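Local coordinates for protein aromatic-amino-acid transaminase TyrB (Burkholderia cenocepacia K56-2Valvano, PDB 4WD2) that probably catalyses the pyridoxal-phosphate-dependent transfer of amino groups between aromatic amino acids and 2-oxo acids, at residues V131-P136 and F150-Y155; T357-T362 and G381-A386; H95-A100 and E238-G243. All coordinates share one frame; numbering follows the deposited sequence.

Interaction 1. Residues V131-P136 and F150-Y155; sequences VWLSDP and FTVNTY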
# COMPACT_ATOMS: atom_id res chain seq x y z
N VAL A 131 19.51 -3.25 -13.06
CA VAL A 131 19.23 -4.24 -12.03
C VAL A 131 19.55 -5.65 -12.53
O VAL A 131 19.28 -5.98 -13.69
CB VAL A 131 17.75 -4.15 -11.58
CG1 VAL A 131 17.39 -5.30 -10.65
CG2 VAL A 131 17.46 -2.81 -10.89
N TRP A 132 20.17 -6.45 -11.66
CA TRP A 132 20.48 -7.85 -11.98
C TRP A 132 19.80 -8.80 -10.99
O TRP A 132 19.98 -8.67 -9.78
CB TRP A 132 21.99 -8.09 -11.96
CG TRP A 132 22.68 -7.75 -13.25
CD1 TRP A 132 23.04 -8.61 -14.25
CD2 TRP A 132 23.09 -6.45 -13.68
NE1 TRP A 132 23.65 -7.92 -15.27
CE2 TRP A 132 23.70 -6.59 -14.95
CE3 TRP A 132 23.02 -5.17 -13.11
CZ2 TRP A 132 24.22 -5.51 -15.65
CZ3 TRP A 132 23.54 -4.10 -13.81
CH2 TRP A 132 24.13 -4.27 -15.07
N LEU A 133 19.01 -9.75 -11.51
CA LEU A 133 18.36 -10.78 -10.70
C LEU A 133 18.91 -12.16 -11.02
O LEU A 133 19.57 -12.36 -12.03
CB LEU A 133 16.84 -10.80 -10.92
CG LEU A 133 16.11 -9.76 -11.76
CD1 LEU A 133 14.71 -10.24 -12.09
CD2 LEU A 133 16.03 -8.46 -11.01
N SER A 134 18.61 -13.13 -10.16
CA SER A 134 19.06 -14.50 -10.38
C SER A 134 18.31 -15.16 -11.53
O SER A 134 17.17 -14.82 -11.82
CB SER A 134 18.91 -15.32 -9.10
OG SER A 134 17.56 -15.34 -8.67
N ASP A 135 18.97 -16.12 -12.17
CA ASP A 135 18.30 -16.94 -13.17
C ASP A 135 17.99 -18.31 -12.58
O ASP A 135 18.89 -19.13 -12.45
CB ASP A 135 19.18 -17.09 -14.42
CG ASP A 135 18.65 -18.13 -15.39
OD1 ASP A 135 17.42 -18.22 -15.55
OD2 ASP A 135 19.47 -18.87 -15.98
N PRO A 136 16.72 -18.57 -12.22
CA PRO A 136 15.54 -17.70 -12.27
C PRO A 136 15.34 -16.94 -10.95
O PRO A 136 16.16 -17.07 -10.05
CB PRO A 136 14.40 -18.69 -12.50
CG PRO A 136 14.83 -19.87 -11.68
CD PRO A 136 16.35 -19.93 -11.79
N PHE A 150 13.69 0.61 -14.30
CA PHE A 150 15.01 0.00 -14.46
C PHE A 150 15.09 -1.00 -15.60
O PHE A 150 14.17 -1.79 -15.82
CB PHE A 150 15.44 -0.71 -13.17
CG PHE A 150 15.85 0.21 -12.07
CD1 PHE A 150 17.09 0.83 -12.09
CD2 PHE A 150 15.00 0.46 -11.00
CE1 PHE A 150 17.47 1.68 -11.08
CE2 PHE A 150 15.38 1.31 -9.98
CZ PHE A 150 16.61 1.92 -10.02
N THR A 151 16.22 -0.97 -16.31
CA THR A 151 16.60 -2.08 -17.18
C THR A 151 17.00 -3.25 -16.29
O THR A 151 17.83 -3.11 -15.39
CB THR A 151 17.76 -1.71 -18.11
OG1 THR A 151 17.40 -0.58 -18.91
CG2 THR A 151 18.12 -2.87 -19.01
N VAL A 152 16.42 -4.41 -16.54
CA VAL A 152 16.61 -5.55 -15.66
C VAL A 152 17.31 -6.69 -16.39
O VAL A 152 16.89 -7.12 -17.47
CB VAL A 152 15.27 -6.04 -15.09
CG1 VAL A 152 15.42 -7.41 -14.47
CG2 VAL A 152 14.73 -5.04 -14.07
N ASN A 153 18.39 -7.17 -15.78
CA ASN A 153 19.20 -8.25 -16.33
C ASN A 153 19.29 -9.44 -15.38
O ASN A 153 18.77 -9.39 -14.26
CB ASN A 153 20.60 -7.74 -16.67
CG ASN A 153 20.58 -6.41 -17.40
OD1 ASN A 153 20.28 -6.34 -18.60
ND2 ASN A 153 20.91 -5.33 -16.68
N THR A 154 19.94 -10.50 -15.82
CA THR A 154 20.08 -11.70 -15.00
C THR A 154 21.54 -12.09 -14.80
O THR A 154 22.41 -11.68 -15.57
CB THR A 154 19.33 -12.90 -15.62
OG1 THR A 154 20.02 -13.35 -16.79
CG2 THR A 154 17.92 -12.50 -16.00
N TYR A 155 21.80 -12.86 -13.75
CA TYR A 155 23.10 -13.50 -13.56
C TYR A 155 22.87 -15.01 -13.42
O TYR A 155 21.78 -15.43 -13.03
CB TYR A 155 23.83 -12.93 -12.33
CG TYR A 155 23.05 -12.92 -11.04
CD1 TYR A 155 22.91 -14.07 -10.28
CD2 TYR A 155 22.48 -11.74 -10.55
CE1 TYR A 155 22.20 -14.06 -9.08
CE2 TYR A 155 21.76 -11.73 -9.36
CZ TYR A 155 21.62 -12.89 -8.63
OH TYR A 155 20.92 -12.90 -7.46
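Phe-150 enters the contact with CG anti to its carbonyl carbon (chi1 -74°), and Val-131 CG2 lies over the ring face, 4.1 Å from the Phe-150 centroid. Thr-151 O takes the first backbone bond of the ladder, from Val-131 N, nearly along the C=O axis. Val-152 sends its two methyls to different partners: CG2 meets Val-131 CB, and CG1 crosses Leu-133, 3.7 Å from CG. Asn-153 N reaches Val-131 O at 2.6 Å, and backbone Asn-153 O accepts from Leu-133 N. Asn-153 CB sits over the indole of Trp-132, 3.6 Å from the five-membered ring centroid; the amide, tilted 40° to the indole, is tied through ND2 to Gln-130. Thr-154 O lies at the indole edge, 3.4 Å from Trp-132 CD1. Tyr-155 N bonds Leu-133 O, and its crowded chi1 (52°) folds the ring back over the neighbouring strand, with Ser-134 CA 3.7 Å from the ring centroid and OH bonded to Leu-184 O. Helix 141-147 completes this right-handed beta-alpha-beta crossover. Backbone bonds fix the parallel register, while C-H groups of Asn-153 and Ser-134 lie over the Trp-132 and Tyr-155 rings, and Leu-133 O, already paired, shares the tyrosine face.

Interaction 2. Residues T357-T362 and G381-A386; sequences TYTGLT and GRMCVA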
# COMPACT_ATOMS: atom_id res chain seq x y z
N THR A 357 11.03 -26.30 -4.18
CA THR A 357 12.06 -27.12 -4.78
C THR A 357 11.88 -27.11 -6.29
O THR A 357 10.75 -27.16 -6.81
CB THR A 357 12.04 -28.57 -4.22
OG1 THR A 357 13.15 -28.74 -3.33
CG2 THR A 357 12.14 -29.62 -5.33
N TYR A 358 12.99 -26.97 -7.00
CA TYR A 358 13.02 -27.15 -8.44
C TYR A 358 13.24 -28.63 -8.71
O TYR A 358 14.36 -29.12 -8.55
CB TYR A 358 14.13 -26.31 -9.09
CG TYR A 358 13.61 -25.20 -9.97
CD1 TYR A 358 12.43 -24.54 -9.67
CD2 TYR A 358 14.30 -24.82 -11.12
CE1 TYR A 358 11.94 -23.53 -10.48
CE2 TYR A 358 13.82 -23.81 -11.93
CZ TYR A 358 12.64 -23.18 -11.61
OH TYR A 358 12.16 -22.18 -12.42
N THR A 359 12.18 -29.33 -9.10
CA THR A 359 12.24 -30.79 -9.25
C THR A 359 13.12 -31.21 -10.41
O THR A 359 13.60 -32.34 -10.45
CB THR A 359 10.84 -31.41 -9.44
OG1 THR A 359 10.23 -30.88 -10.63
CG2 THR A 359 9.94 -31.13 -8.24
N GLY A 360 13.31 -30.32 -11.37
CA GLY A 360 14.05 -30.66 -12.56
C GLY A 360 13.24 -31.48 -13.55
O GLY A 360 13.77 -31.94 -14.56
N LEU A 361 11.96 -31.68 -13.26
CA LEU A 361 11.06 -32.37 -14.18
C LEU A 361 10.85 -31.53 -15.43
O LEU A 361 10.74 -30.31 -15.33
CB LEU A 361 9.71 -32.67 -13.51
CG LEU A 361 9.52 -34.05 -12.86
CD1 LEU A 361 10.48 -34.28 -11.71
CD2 LEU A 361 8.09 -34.24 -12.39
N THR A 362 10.82 -32.17 -16.60
CA THR A 362 10.59 -31.47 -17.86
C THR A 362 9.14 -31.01 -17.91
O THR A 362 8.33 -31.45 -17.11
CB THR A 362 10.87 -32.35 -19.11
OG1 THR A 362 9.88 -33.37 -19.21
CG2 THR A 362 12.26 -32.98 -19.04
N GLY A 381 8.55 -26.80 -13.05
CA GLY A 381 8.99 -27.90 -12.22
C GLY A 381 9.08 -27.48 -10.76
O GLY A 381 9.56 -28.23 -9.92
N ARG A 382 8.61 -26.27 -10.46
CA ARG A 382 8.61 -25.81 -9.08
C ARG A 382 7.54 -26.54 -8.27
O ARG A 382 6.37 -26.54 -8.65
CB ARG A 382 8.37 -24.30 -8.99
CG ARG A 382 8.54 -23.74 -7.58
CD ARG A 382 7.83 -22.39 -7.41
NE ARG A 382 6.41 -22.55 -7.16
CZ ARG A 382 5.57 -21.53 -6.94
NH1 ARG A 382 6.01 -20.28 -6.95
NH2 ARG A 382 4.28 -21.78 -6.72
N MET A 383 7.95 -27.14 -7.16
CA MET A 383 6.97 -27.68 -6.23
C MET A 383 7.03 -26.90 -4.92
O MET A 383 8.10 -26.48 -4.48
CB MET A 383 7.18 -29.19 -5.99
CG MET A 383 8.23 -29.59 -4.96
SD MET A 383 7.89 -31.19 -4.14
CE MET A 383 7.09 -32.09 -5.45
N CYS A 384 5.86 -26.65 -4.32
CA CYS A 384 5.83 -26.11 -2.98
C CYS A 384 5.86 -27.25 -1.97
O CYS A 384 4.86 -27.94 -1.77
CB CYS A 384 4.59 -25.25 -2.74
SG CYS A 384 4.59 -24.51 -1.09
N VAL A 385 7.02 -27.44 -1.35
CA VAL A 385 7.22 -28.51 -0.38
C VAL A 385 6.26 -28.38 0.81
O VAL A 385 5.86 -29.38 1.40
CB VAL A 385 8.68 -28.51 0.14
CG1 VAL A 385 8.95 -29.73 1.00
CG2 VAL A 385 9.65 -28.46 -1.03
N ALA A 386 5.86 -27.15 1.14
CA ALA A 386 4.94 -26.92 2.25
C ALA A 386 3.55 -27.51 1.97
O ALA A 386 2.74 -27.69 2.88
CB ALA A 386 4.83 -25.44 2.55
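Thr-359, just past strand 356-358, holds the end of a short antiparallel ladder to strand 382-384. Its CB stands 3.5 Å from Gly-381 O, and the two branches part from there. CG2, anti to the carbonyl carbon, passes 3.4 Å from Gly-381 O and then reaches Met-383, 4.0 Å from its CG, the side chains crossing at about a right angle. OG1, in the crowded position between backbone N and carbonyl carbon (chi1 60°), donates to Gly-381 O at 2.8 Å, in the carbonyl plane and on a lone pair. The same OG1 accepts from Leu-361 N at 3.2 Å, an ST turn that bends the chain toward helix 363-371. Thr-359 N also bonds Gly-381 O, at 3.0 Å but from above the carbonyl plane, so two donors of one residue grip one oxygen. Gly-381 meets them with a positive phi of 94°, a backbone shape natural to glycine.

Two residues earlier, Thr-357 pairs with Met-383, Met-383 N to Thr-357 O at 2.8 Å and nearly straight (170°), with Thr-357 CG2 beside Met-383 CG. Tyr-358 and Arg-382 share the other face: CE1 of the ring touches Arg-382 CB at 3.9 Å. Met-383 also rests on helices 393-405 and 309-338, which places this two-stranded antiparallel pair in the small domain of this fold type I aminotransferase. Thr-357 OG1 turns elsewhere, to Gln-352 and Arg-330. Gly-381 O thus takes two donors from Thr-359, whose hydroxyl also accepts from Leu-361 N, so its polar end is committed on both counts.

Interaction 3. Residues H95-A100 and E238-G243; sequences HPARAA and ELARRG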
# COMPACT_ATOMS: atom_id res chain seq x y z
N HIS A 95 23.38 -5.89 16.87
CA HIS A 95 24.13 -5.60 15.66
C HIS A 95 24.77 -4.22 15.76
O HIS A 95 24.11 -3.26 16.15
CB HIS A 95 23.25 -5.69 14.42
CG HIS A 95 24.03 -5.85 13.16
ND1 HIS A 95 24.82 -4.84 12.64
CD2 HIS A 95 24.18 -6.90 12.32
CE1 HIS A 95 25.41 -5.26 11.54
NE2 HIS A 95 25.03 -6.51 11.32
N PRO A 96 26.07 -4.11 15.43
CA PRO A 96 26.77 -2.83 15.55
C PRO A 96 26.20 -1.73 14.65
O PRO A 96 26.23 -0.56 15.03
CB PRO A 96 28.21 -3.18 15.14
CG PRO A 96 28.10 -4.46 14.37
CD PRO A 96 26.98 -5.20 15.03
N ALA A 97 25.69 -2.09 13.48
CA ALA A 97 25.09 -1.11 12.59
C ALA A 97 23.81 -0.55 13.19
O ALA A 97 23.44 0.60 12.94
CB ALA A 97 24.82 -1.71 11.22
N ARG A 98 23.12 -1.38 13.96
CA ARG A 98 21.93 -0.93 14.68
C ARG A 98 22.31 0.01 15.81
O ARG A 98 21.69 1.06 15.99
CB ARG A 98 21.15 -2.14 15.22
CG ARG A 98 20.14 -1.85 16.31
CD ARG A 98 19.25 -3.08 16.51
NE ARG A 98 18.33 -2.94 17.64
CZ ARG A 98 17.18 -2.27 17.61
NH1 ARG A 98 16.80 -1.64 16.51
NH2 ARG A 98 16.43 -2.22 18.70
N ALA A 99 23.35 -0.33 16.56
CA ALA A 99 23.78 0.50 17.69
C ALA A 99 24.32 1.86 17.22
O ALA A 99 24.16 2.87 17.91
CB ALA A 99 24.82 -0.22 18.52
N ALA A 100 24.93 1.87 16.03
CA ALA A 100 25.55 3.09 15.50
C ALA A 100 24.57 3.93 14.67
O ALA A 100 24.96 4.94 14.07
CB ALA A 100 26.76 2.73 14.66
N GLU A 238 25.95 -10.01 7.86
CA GLU A 238 27.36 -9.95 7.47
C GLU A 238 27.65 -8.77 6.53
O GLU A 238 28.69 -8.12 6.66
CB GLU A 238 27.79 -11.28 6.82
CG GLU A 238 29.28 -11.37 6.49
CD GLU A 238 30.19 -11.36 7.72
OE1 GLU A 238 29.68 -11.41 8.85
OE2 GLU A 238 31.42 -11.31 7.55
N LEU A 239 26.74 -8.48 5.60
CA LEU A 239 26.86 -7.28 4.77
C LEU A 239 26.93 -6.02 5.63
O LEU A 239 27.79 -5.15 5.43
CB LEU A 239 25.69 -7.17 3.79
CG LEU A 239 25.77 -7.92 2.46
CD1 LEU A 239 24.40 -8.12 1.85
CD2 LEU A 239 26.68 -7.19 1.47
N ALA A 240 26.04 -5.94 6.61
CA ALA A 240 25.98 -4.78 7.50
C ALA A 240 27.18 -4.68 8.45
O ALA A 240 27.66 -3.58 8.72
CB ALA A 240 24.67 -4.81 8.29
N ARG A 241 27.67 -5.81 8.96
CA ARG A 241 28.86 -5.79 9.80
C ARG A 241 30.07 -5.26 9.04
O ARG A 241 30.98 -4.64 9.61
CB ARG A 241 29.17 -7.18 10.36
CG ARG A 241 28.41 -7.54 11.64
CD ARG A 241 28.93 -8.85 12.25
NE ARG A 241 28.72 -10.00 11.37
CZ ARG A 241 27.65 -10.80 11.42
NH1 ARG A 241 26.68 -10.57 12.30
NH2 ARG A 241 27.55 -11.83 10.58
N ARG A 242 30.09 -5.50 7.73
CA ARG A 242 31.24 -5.13 6.91
C ARG A 242 31.06 -3.75 6.29
O ARG A 242 31.90 -3.29 5.51
CB ARG A 242 31.47 -6.19 5.83
CG ARG A 242 31.99 -7.51 6.40
CD ARG A 242 32.23 -8.56 5.32
NE ARG A 242 33.18 -8.08 4.31
CZ ARG A 242 33.65 -8.82 3.31
NH1 ARG A 242 33.27 -10.08 3.18
NH2 ARG A 242 34.51 -8.29 2.44
N GLY A 243 29.96 -3.09 6.64
CA GLY A 243 29.71 -1.72 6.23
C GLY A 243 29.28 -1.51 4.79
O GLY A 243 29.41 -0.42 4.25
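With CG anti to the backbone N (chi1 -161°) and chi2 at -69°, His-95 swings its imidazole across to helix 234-241; Arg-241, whose CG is anti to its carbonyl carbon (chi1 -85°), brings its CG methylene to the same place. The tip of the imidazole does the touching: CE1 comes 3.4 Å from Ala-240 CB, and NE2 lies 3.5 Å from Arg-241 CG. Arg-241 N lies in the ring plane at the edge. On the near side ND1 accepts Ala-97 N at 3.0 Å, in the ring plane, so His-95 is the N-cap of helix 96-99 while NE2 bonds Arg-237 O. Ala-97 CB faces Ala-240 CB at 4.3 Å, and Pro-96 CG packs on Arg-241 CG. Beyond a bend at chi3, Arg-241 turns its guanidinium side-on to Glu-238, NE and NH2 both meeting OE1, with NH2 at 2.8 Å on the anti lone pair. Gly-243 ends the helix in a Schellman motif. No hydrogen bond crosses between 95-100 and 238-243. An imidazole accepting at ND1 and paired with a carbonyl at NE2 is consistent with a neutral ring protonated on NE2, a state that the nearby Arg-241 guanidinium would favour.

Along the chain interaction 3 encloses interaction 1, since 131-136 and 150-155 lie between 95-100 and 238-243; interaction 2 follows both. Interaction 1 joins two neighbouring parallel strands of the large mixed sheet, whereas interaction 3 pairs helix 96-99 with helix 234-241, which precede strands 103-108 and 246-251 of that same sheet. The centres of interactions 1 and 3 are about 27 Å apart. Interaction 2 belongs to a separate two-stranded sheet, about 36 Å from interaction 3 between centres and across the chain's middle from it. Its centre is about 22 Å from that of interaction 1, yet the two meet where Pro-136 CG packs 3.6 Å from Tyr-358 OH. Pro-136, preceded by a cis peptide bond, thereby joins the large-sheet domain to the C-terminal part of the fold.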